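Local coordinates for protein beta-fructofuranosidase (Arabidopsis thaliana, PDB 2OXB) that hydrolyses sucrose and 1-kestose, and less readily neokestose and levan, at their terminal beta-D-fructofuranoside residues as a cell-wall invertase, at residues Gly152-Lys155 against Lys156-Ile160; Lys177-Leu180 against Lys181-Lys184; Trp388-Pro391 against Gln392-Cys395. The protein carries 1 engineered substitution. One frame throughout, in Å; residues are numbered along the deposited sequence.

Contact 1: Gly152-Lys155 against Lys156-Ile160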
# COMPACT_ATOMS: atom_id res chain seq x y z
N GLY A 152 14.67 -1.84 -22.55
CA GLY A 152 13.87 -2.32 -23.66
C GLY A 152 14.60 -3.37 -24.48
O GLY A 152 15.71 -3.79 -24.12
N GLN A 153 13.99 -3.80 -25.57
CA GLN A 153 14.61 -4.78 -26.44
C GLN A 153 15.69 -4.05 -27.24
O GLN A 153 16.22 -4.57 -28.21
CB GLN A 153 13.59 -5.41 -27.40
CG GLN A 153 13.72 -6.94 -27.51
CD GLN A 153 13.54 -7.46 -28.95
OE1 GLN A 153 12.59 -7.11 -29.64
NE2 GLN A 153 14.46 -8.32 -29.38
N ASP A 154 15.99 -2.83 -26.81
CA ASP A 154 17.02 -1.99 -27.42
C ASP A 154 17.61 -1.06 -26.34
O ASP A 154 17.43 -1.30 -25.15
CB ASP A 154 16.43 -1.15 -28.57
CG ASP A 154 14.93 -1.31 -28.71
OD1 ASP A 154 14.20 -1.02 -27.73
OD2 ASP A 154 14.47 -1.70 -29.80
N LYS A 155 18.32 -0.02 -26.77
CA LYS A 155 18.95 0.94 -25.86
C LYS A 155 17.92 1.94 -25.35
O LYS A 155 18.15 2.61 -24.34
CB LYS A 155 20.05 1.72 -26.57
CG LYS A 155 20.80 2.70 -25.65
CD LYS A 155 21.46 3.84 -26.42
CE LYS A 155 22.44 4.61 -25.54
NZ LYS A 155 21.89 4.96 -24.19
N LYS A 156 16.80 2.02 -26.04
CA LYS A 156 15.75 2.97 -25.71
C LYS A 156 15.18 2.81 -24.31
O LYS A 156 14.49 1.84 -24.01
CB LYS A 156 14.64 2.86 -26.75
CG LYS A 156 15.15 3.07 -28.18
CD LYS A 156 14.25 2.43 -29.24
CE LYS A 156 14.87 2.55 -30.64
NZ LYS A 156 16.20 1.87 -30.78
N TRP A 157 15.49 3.76 -23.44
CA TRP A 157 14.98 3.73 -22.08
C TRP A 157 13.55 4.23 -22.08
O TRP A 157 13.22 5.21 -22.75
CB TRP A 157 15.84 4.60 -21.15
CG TRP A 157 17.13 3.94 -20.72
CD1 TRP A 157 18.34 4.02 -21.35
CD2 TRP A 157 17.30 3.08 -19.60
NE1 TRP A 157 19.27 3.25 -20.68
CE2 TRP A 157 18.65 2.66 -19.60
CE3 TRP A 157 16.45 2.61 -18.59
CZ2 TRP A 157 19.17 1.80 -18.63
CZ3 TRP A 157 16.96 1.75 -17.62
CH2 TRP A 157 18.32 1.35 -17.65
N ARG A 158 12.68 3.55 -21.34
CA ARG A 158 11.28 3.95 -21.29
C ARG A 158 10.85 4.27 -19.86
O ARG A 158 11.36 3.69 -18.91
CB ARG A 158 10.38 2.86 -21.90
CG ARG A 158 10.57 2.64 -23.42
CD ARG A 158 10.88 1.18 -23.74
NE ARG A 158 11.23 0.92 -25.14
CZ ARG A 158 10.35 0.81 -26.14
NH1 ARG A 158 9.05 0.92 -25.92
NH2 ARG A 158 10.78 0.56 -27.38
N VAL A 159 9.94 5.23 -19.73
CA VAL A 159 9.39 5.64 -18.44
C VAL A 159 8.03 6.28 -18.72
O VAL A 159 7.75 6.67 -19.86
CB VAL A 159 10.29 6.67 -17.72
CG1 VAL A 159 10.21 8.04 -18.38
CG2 VAL A 159 9.88 6.77 -16.26
N ILE A 160 7.18 6.36 -17.71
CA ILE A 160 5.87 6.95 -17.90
C ILE A 160 5.56 7.98 -16.83
O ILE A 160 6.06 7.91 -15.70
CB ILE A 160 4.77 5.88 -17.88
CG1 ILE A 160 4.90 5.04 -16.62
CG2 ILE A 160 4.86 5.02 -19.15
CD1 ILE A 160 3.79 4.05 -16.42

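Contact 2: Lys177-Leu180 against Lys181-Lys184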
# COMPACT_ATOMS: atom_id res chain seq x y z
N LYS A 177 17.30 8.25 -25.42
CA LYS A 177 18.43 7.77 -26.18
C LYS A 177 19.41 7.10 -25.23
O LYS A 177 19.68 5.91 -25.34
CB LYS A 177 19.10 8.96 -26.89
CG LYS A 177 18.13 9.98 -27.50
CD LYS A 177 17.28 9.36 -28.59
CE LYS A 177 16.77 10.40 -29.57
NZ LYS A 177 17.84 11.00 -30.42
N ASP A 178 19.92 7.90 -24.28
CA ASP A 178 20.88 7.46 -23.26
C ASP A 178 20.63 8.09 -21.89
O ASP A 178 21.55 8.60 -21.26
CB ASP A 178 22.31 7.81 -23.69
CG ASP A 178 22.40 9.18 -24.36
OD1 ASP A 178 21.75 10.15 -23.87
OD2 ASP A 178 23.15 9.28 -25.37
N PHE A 179 19.38 8.05 -21.44
CA PHE A 179 18.99 8.59 -20.15
C PHE A 179 19.33 10.08 -20.02
O PHE A 179 19.63 10.56 -18.94
CB PHE A 179 19.68 7.82 -19.01
CG PHE A 179 18.80 7.60 -17.80
CD1 PHE A 179 17.96 6.49 -17.74
CD2 PHE A 179 18.81 8.49 -16.73
CE1 PHE A 179 17.16 6.27 -16.62
CE2 PHE A 179 18.01 8.27 -15.61
CZ PHE A 179 17.19 7.16 -15.56
N LEU A 180 19.27 10.80 -21.13
CA LEU A 180 19.56 12.23 -21.13
C LEU A 180 18.60 12.95 -22.08
O LEU A 180 17.91 13.89 -21.68
CB LEU A 180 21.02 12.46 -21.55
CG LEU A 180 21.57 13.89 -21.50
CD1 LEU A 180 23.02 13.88 -21.06
CD2 LEU A 180 21.41 14.55 -22.86
N LYS A 181 18.57 12.51 -23.33
CA LYS A 181 17.68 13.09 -24.33
C LYS A 181 16.41 12.25 -24.27
O LYS A 181 16.45 11.05 -24.55
CB LYS A 181 18.29 12.99 -25.72
CG LYS A 181 19.73 13.47 -25.82
CD LYS A 181 20.40 13.01 -27.12
CE LYS A 181 21.86 13.43 -27.18
NZ LYS A 181 22.61 12.81 -28.32
N TRP A 182 15.30 12.86 -23.89
CA TRP A 182 14.06 12.11 -23.80
C TRP A 182 13.03 12.58 -24.82
O TRP A 182 12.58 13.73 -24.81
CB TRP A 182 13.50 12.17 -22.38
CG TRP A 182 14.43 11.62 -21.34
CD1 TRP A 182 15.59 12.18 -20.91
CD2 TRP A 182 14.27 10.40 -20.60
NE1 TRP A 182 16.17 11.39 -19.94
CE2 TRP A 182 15.38 10.29 -19.74
CE3 TRP A 182 13.31 9.39 -20.59
CZ2 TRP A 182 15.55 9.21 -18.86
CZ3 TRP A 182 13.48 8.31 -19.71
CH2 TRP A 182 14.59 8.24 -18.87
N GLU A 183 12.67 11.65 -25.71
CA GLU A 183 11.70 11.91 -26.75
C GLU A 183 10.31 11.58 -26.20
O GLU A 183 10.12 10.55 -25.55
CB GLU A 183 12.00 11.03 -27.98
CG GLU A 183 11.05 11.25 -29.16
CD GLU A 183 11.34 12.54 -29.94
OE1 GLU A 183 10.37 13.12 -30.49
OE2 GLU A 183 12.52 12.95 -30.03
N LYS A 184 9.37 12.48 -26.45
CA LYS A 184 7.99 12.32 -25.99
C LYS A 184 7.24 11.37 -26.91
O LYS A 184 6.89 11.72 -28.04
CB LYS A 184 7.30 13.69 -25.95
CG LYS A 184 5.90 13.70 -25.37
CD LYS A 184 4.85 13.26 -26.38
CE LYS A 184 3.46 13.33 -25.77
NZ LYS A 184 2.41 12.94 -26.75

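Contact 3: Trp388-Pro391 against Gln392-Cys395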
# COMPACT_ATOMS: atom_id res chain seq x y z
N TRP A 388 -25.77 -6.78 -3.73
CA TRP A 388 -24.51 -6.86 -3.00
C TRP A 388 -23.30 -7.23 -3.86
O TRP A 388 -22.89 -8.38 -3.91
CB TRP A 388 -24.66 -7.87 -1.86
CG TRP A 388 -25.73 -7.53 -0.87
CD1 TRP A 388 -26.59 -6.47 -0.92
CD2 TRP A 388 -26.05 -8.25 0.32
NE1 TRP A 388 -27.43 -6.48 0.18
CE2 TRP A 388 -27.12 -7.57 0.95
CE3 TRP A 388 -25.54 -9.41 0.91
CZ2 TRP A 388 -27.68 -8.01 2.15
CZ3 TRP A 388 -26.10 -9.85 2.10
CH2 TRP A 388 -27.16 -9.15 2.72
N THR A 389 -22.72 -6.22 -4.51
CA THR A 389 -21.57 -6.42 -5.39
C THR A 389 -20.31 -5.69 -4.91
O THR A 389 -19.20 -6.16 -5.12
CB THR A 389 -21.89 -5.92 -6.81
OG1 THR A 389 -22.07 -4.50 -6.76
CG2 THR A 389 -23.16 -6.57 -7.33
N ASP A 390 -20.50 -4.54 -4.28
CA ASP A 390 -19.37 -3.76 -3.76
C ASP A 390 -19.10 -4.22 -2.33
O ASP A 390 -19.95 -4.06 -1.46
CB ASP A 390 -19.71 -2.27 -3.79
CG ASP A 390 -18.60 -1.40 -3.21
OD1 ASP A 390 -18.19 -1.65 -2.07
OD2 ASP A 390 -18.15 -0.47 -3.90
N PRO A 391 -17.90 -4.78 -2.07
CA PRO A 391 -17.48 -5.27 -0.75
C PRO A 391 -17.74 -4.22 0.31
O PRO A 391 -18.54 -4.43 1.23
CB PRO A 391 -15.98 -5.52 -0.93
CG PRO A 391 -15.83 -5.77 -2.39
CD PRO A 391 -16.76 -4.76 -3.01
N GLN A 392 -17.05 -3.09 0.18
CA GLN A 392 -17.16 -1.94 1.07
C GLN A 392 -18.64 -1.66 1.44
O GLN A 392 -18.98 -1.56 2.62
CB GLN A 392 -16.53 -0.72 0.37
CG GLN A 392 -16.47 0.58 1.17
CD GLN A 392 -15.90 1.77 0.38
OE1 GLN A 392 -15.76 2.87 0.91
NE2 GLN A 392 -15.58 1.54 -0.89
N LEU A 393 -19.49 -1.56 0.42
CA LEU A 393 -20.91 -1.28 0.57
C LEU A 393 -21.66 -2.27 1.44
O LEU A 393 -22.57 -1.91 2.19
CB LEU A 393 -21.59 -1.26 -0.80
CG LEU A 393 -22.57 -0.12 -1.10
CD1 LEU A 393 -21.76 1.13 -1.45
CD2 LEU A 393 -23.48 -0.51 -2.25
N ILE A 394 -21.30 -3.54 1.32
CA ILE A 394 -21.99 -4.54 2.10
C ILE A 394 -21.59 -4.44 3.57
O ILE A 394 -22.43 -4.58 4.44
CB ILE A 394 -21.70 -5.96 1.62
CG1 ILE A 394 -21.62 -6.01 0.09
CG2 ILE A 394 -22.80 -6.88 2.10
CD1 ILE A 394 -22.84 -5.42 -0.60
N CYS A 395 -20.31 -4.20 3.81
CA CYS A 395 -19.80 -4.09 5.16
C CYS A 395 -20.34 -2.87 5.85
O CYS A 395 -20.42 -2.82 7.06
CB CYS A 395 -18.28 -4.02 5.14
SG CYS A 395 -17.44 -5.51 4.51

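Contact 1: Gly152-Lys155 against Lys156-Ile160
Asp154 OD1 and Arg158 NH2 lie 3.8 Å apart, a long salt bridge that spans the loop leading into strand 157-165. The carboxylate oxygen comes in at the edge of the guanidinium, near its plane, and the planes of the two flat groups are nearly parallel, 11° apart. Arg158 can reach back because CG lies beside the backbone N (chi1 -67°) and the chain bends at chi2. Its stronger partner is Asp252, a salt bridge through NH1, with Tyr247 OH adding a weak hydrogen bond. Lys156 also crosses the aspartate, at an oblique angle: its CD packs 3.8 Å from Asp154 OD1, and its NZ stops 4.1 Å from Asp154 OD2, beyond salt-bridge range. Lys155 turns elsewhere and donates from NZ to the carbonyl of Lys177. Farther along, the pyrrole part of the Trp157 ring approaches the backbone obliquely, CD1 3.3 Å from Lys155 O, while the side chain rests on Ser176 of strand 168-176. At the start of the loop, Gly152 comes near the Arg158 guanidinium with its CA and near Lys156 O with its N, with backbone angles at which a CB would be pressed against the preceding carbonyl. Replacing Asp154 by an alanine would probably leave Lys156 without its nearby opposite charge and Arg158 NH2 without this second, weaker counter-charge. The contact thus ties a surface loop to a strand of a propeller blade by loose electrostatics, while the firmer grip on the buried arginine comes from Asp252.

Contact 2: Lys177-Leu180 against Lys181-Lys184
Phe179 and Trp182 form a T-shaped pair at the turn between strands 168-176 and 182-192. The six-membered edge of the indole points into the face of the phenyl ring, with CZ2 of Trp182 3.7 Å above the plane of Phe179 and over its centre. The ring centroids are 5.1 Å apart and the planes meet at 71°. The two side chains run side by side in the same direction, and the tryptophan reaches back over the turn because its CG sits beside the backbone N (chi1 -60°). At the five-membered ring, Leu180 O lies at the edge near the plane, 3.0 Å from Trp182 CD1. The turn itself is closed by the backbone: Lys177 N donates to Lys181 O over 3.1 Å at 155°. Ser176 OG gives that carbonyl a second hydrogen bond, and it also meets Leu180 N weakly. Beside this closure the aliphatic parts of the two lysines cross at about a right angle, CG of Lys177 3.5 Å from CB of Lys181, and Leu180 CD2 packs 3.6 Å from Lys181 CG. The charged ends stay apart: Lys181 NZ is 4.6 Å from Asp178 OD2, too far for a salt bridge. Phe179 makes the sharp reversal with backbone angles in the left-handed helical region. Outside the turn, Trp182 leans on Tyr174, Leu129 and Met130, and Phe179 on Val91, with a further edge-to-face contact to Trp157. One side of the turn is therefore aromatic and turned to neighbouring loops and strands, whereas the other carries lysines and an aspartate whose charges, near one another but not in contact, probably influence each other only weakly at the surface.

Contact 3: Trp388-Pro391 against Gln392-Cys395
Trp388 and Ile394 cross at about a right angle, the isoleucine on the helix 391-397 meeting one face of the indole. Its CG2 stands over the six-membered ring, 4.3 Å from the centroid and 27° off the normal, a CH-pi contact displaced toward the rim. The other branch turns to the base of the tryptophan, where Ile394 CD1 packs against CB. Between these residues the chain enters the helix through Asp390, the N-cap. With CG anti to the backbone N (chi1 177°), its carboxylate swings back over the first turn, and OD1 accepts from Leu393 N at 2.8 Å, nearly straight at 167° although the donor lies above the carboxylate plane. The backbone bonds of the first turn follow: Ile394 N donates to Asp390 O over 3.1 Å, and Cys395 N to Pro391 O. Pro391, in the first turn, has no N-H that would need an acceptor. Beyond the contact, Cys395 is joined by a disulfide to Cys444. An aspartate at the start of this short helix probably also interacts favourably with the helix dipole; the cap and the CH-pi contact hold the helix start to the preceding loop, and the disulfide links the helix to strand 439-446.

Overall arrangement
Along the chain the three contacts come in series; none nests within or crosses another. Contact 1 shapes the loop that enters strand 157-165, and contact 2 closes the hairpin between strands 168-176 and 182-192, so both serve the same antiparallel sheet, a blade of the five-bladed GH32 propeller. Their centres are 9 Å apart and they touch directly, Val159 CG1 lying 3.5 Å from Trp182 CZ3. Contact 3 starts the short helix 391-397 after strand 382-383 in the C-terminal beta-sandwich; its centre is about 41 Å from that of contact 1 and 46 Å from that of contact 2. All three lie away from the substrate site.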